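Local structure of hydrolase, HD family (Bacillus thuringiensis serovar konkukian, 3DJB) at residues T12-I17 against A55-V60. The protein probably acts as a metal-dependent hydrolase of the HD superfamily, binding a magnesium ion at a cluster of histidine and aspartate side chains. The protein carries 3 engineered substitutions. Residues are numbered along the deposited sequence; the frame is centred on the assembly and turned at random.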
loop_
_atom_site.group_PDB
_atom_site.type_symbol
_atom_site.label_atom_id
_atom_site.label_comp_id
_atom_site.label_asym_id
_atom_site.label_seq_id
_atom_site.Cartn_x
_atom_site.Cartn_y
_atom_site.Cartn_z
ATOM N N THR A 12 5.714 2.820 30.069
ATOM C CA THR A 12 6.551 3.983 30.047
ATOM C C THR A 12 7.966 3.501 29.830
ATOM O O THR A 12 8.748 4.157 29.152
ATOM C CB THR A 12 6.435 4.757 31.362
ATOM O OG1 THR A 12 5.075 5.185 31.542
ATOM C CG2 THR A 12 7.354 5.975 31.341
ATOM N N PHE A 13 8.285 2.330 30.373
ATOM C CA PHE A 13 9.631 1.773 30.225
ATOM C C PHE A 13 10.025 1.554 28.759
ATOM O O PHE A 13 11.160 1.844 28.359
ATOM C CB PHE A 13 9.743 0.453 30.990
ATOM C CG PHE A 13 11.071 -0.237 30.831
ATOM C CD1 PHE A 13 11.179 -1.399 30.070
ATOM C CD2 PHE A 13 12.210 0.260 31.458
ATOM C CE1 PHE A 13 12.402 -2.063 29.934
ATOM C CE2 PHE A 13 13.438 -0.395 31.330
ATOM C CZ PHE A 13 13.530 -1.561 30.565
ATOM N N VAL A 14 9.087 1.044 27.967
ATOM C CA VAL A 14 9.338 0.801 26.560
ATOM C C VAL A 14 9.232 2.115 25.804
ATOM O O VAL A 14 10.079 2.427 24.979
ATOM C CB VAL A 14 8.330 -0.212 25.999
ATOM C CG1 VAL A 14 8.567 -0.425 24.520
ATOM C CG2 VAL A 14 8.457 -1.517 26.748
ATOM N N LYS A 15 8.203 2.897 26.106
ATOM C CA LYS A 15 8.012 4.177 25.435
ATOM C C LYS A 15 9.256 5.061 25.501
ATOM O O LYS A 15 9.522 5.849 24.590
ATOM C CB LYS A 15 6.819 4.917 26.043
ATOM C CG LYS A 15 5.475 4.496 25.462
ATOM C CD LYS A 15 5.354 4.906 24.002
ATOM C CE LYS A 15 4.061 5.675 23.760
ATOM N NZ LYS A 15 3.976 6.308 22.406
ATOM N N HIS A 16 10.022 4.908 26.576
ATOM C CA HIS A 16 11.234 5.688 26.781
ATOM C C HIS A 16 12.446 5.107 26.061
ATOM O O HIS A 16 13.060 5.769 25.222
ATOM C CB HIS A 16 11.534 5.808 28.282
ATOM C CG HIS A 16 11.445 7.208 28.808
ATOM N ND1 HIS A 16 10.263 7.921 28.843
ATOM C CD2 HIS A 16 12.398 8.041 29.291
ATOM C CE1 HIS A 16 10.492 9.130 29.325
ATOM N NE2 HIS A 16 11.781 9.230 29.603
ATOM N N ILE A 17 12.795 3.870 26.394
ATOM C CA ILE A 17 13.949 3.222 25.782
ATOM C C ILE A 17 13.923 3.366 24.259
ATOM O O ILE A 17 14.969 3.334 23.610
ATOM C CB ILE A 17 14.015 1.723 26.162
ATOM C CG1 ILE A 17 15.379 1.156 25.791
ATOM C CG2 ILE A 17 12.914 0.949 25.454
ATOM C CD1 ILE A 17 16.523 1.822 26.510
ATOM N N ALA A 55 3.959 -9.348 25.772
ATOM C CA ALA A 55 3.754 -8.667 24.496
ATOM C C ALA A 55 4.399 -7.292 24.479
ATOM O O ALA A 55 4.860 -6.834 23.447
ATOM C CB ALA A 55 2.277 -8.536 24.230
ATOM N N LEU A 56 4.430 -6.650 25.642
ATOM C CA LEU A 56 4.984 -5.317 25.800
ATOM C C LEU A 56 6.502 -5.236 25.845
ATOM O O LEU A 56 7.052 -4.142 25.740
ATOM C CB LEU A 56 4.438 -4.692 27.079
ATOM C CG LEU A 56 3.350 -3.615 27.013
ATOM C CD1 LEU A 56 2.103 -4.064 27.774
ATOM C CD2 LEU A 56 3.904 -2.329 27.624
ATOM N N LEU A 57 7.190 -6.366 25.999
ATOM C CA LEU A 57 8.649 -6.328 26.084
ATOM C C LEU A 57 9.401 -7.265 25.126
ATOM O O LEU A 57 10.641 -7.337 25.180
ATOM C CB LEU A 57 9.082 -6.591 27.540
ATOM C CG LEU A 57 8.692 -5.571 28.635
ATOM C CD1 LEU A 57 8.954 -6.150 30.015
ATOM C CD2 LEU A 57 9.475 -4.282 28.454
ATOM N N HIS A 58 8.667 -7.964 24.252
ATOM C CA HIS A 58 9.274 -8.891 23.277
ATOM C C HIS A 58 10.201 -8.151 22.328
ATOM O O HIS A 58 11.196 -8.689 21.839
ATOM C CB HIS A 58 8.182 -9.648 22.466
ATOM C CG HIS A 58 7.406 -8.800 21.490
ATOM N ND1 HIS A 58 6.741 -7.643 21.852
ATOM C CD2 HIS A 58 7.134 -8.983 20.173
ATOM C CE1 HIS A 58 6.096 -7.155 20.804
ATOM N NE2 HIS A 58 6.317 -7.950 19.773
ATOM N N ASP A 59 9.862 -6.893 22.100
ATOM C CA ASP A 59 10.615 -6.045 21.215
ATOM C C ASP A 59 11.841 -5.412 21.850
ATOM O O ASP A 59 12.799 -5.090 21.155
ATOM C CB ASP A 59 9.694 -4.966 20.658
ATOM C CG ASP A 59 9.075 -5.359 19.333
ATOM O OD1 ASP A 59 8.674 -6.527 19.171
ATOM O OD2 ASP A 59 8.986 -4.489 18.447
ATOM N N VAL A 60 11.826 -5.243 23.166
ATOM C CA VAL A 60 12.947 -4.617 23.852
ATOM C C VAL A 60 14.166 -5.520 23.961
ATOM O O VAL A 60 15.276 -5.062 24.246
ATOM C CB VAL A 60 12.512 -4.138 25.234
ATOM C CG1 VAL A 60 13.680 -3.538 25.989
ATOM C CG2 VAL A 60 11.429 -3.100 25.061
#
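Phe-13 meets Leu-57 with the edge of its ring: CD1 lies 3.7 Å from Leu-57 CD2, which sits close to the ring plane, and the two side chains cross at about a right angle. Chi1 of 177° puts CG of Phe-13 anti to the backbone N, on the side of the carbonyl carbon, and the ring continues from there; its CE1 is 4.4 Å from Val-60 CG1. One residue on, Val-14 directs its CB toward the 55-60 segment, and both of its methyls make contact there. Its CG2 lies 3.4 Å from Leu-57 CD2, so that this one leucine methyl touches both Phe-13 and Val-14. The same CG2 reaches the backbone O of Leu-56 and packs 3.8 Å from Val-60 CG2; CG1 of Val-14 also faces that valine methyl. Ile-17, three residues after Val-14 on the same helix, extends the patch at its margin, its CG2 4.3 Å from Val-60 CG2. No hydrogen bond crosses between the segments; the contact is an apolar, largely buried patch. Leu-57 and Val-60 pack on helix 3-17, whereas the HD pair between them in sequence, His-58 and Asp-59 of the family's H...HD...D motif, supplies magnesium-site residues together with His-29 and Asp-122. In the all-helical fold, the end of helix 3-17 thus packs against the turn joining helix 48-55 to helix 58-61. Helix 73-82 closes in beside it, with Trp-79 stacked on the ring of Phe-13 and also touching Leu-57, while Asp-59 contacts His-29 and Ile-30 of helix 27-41.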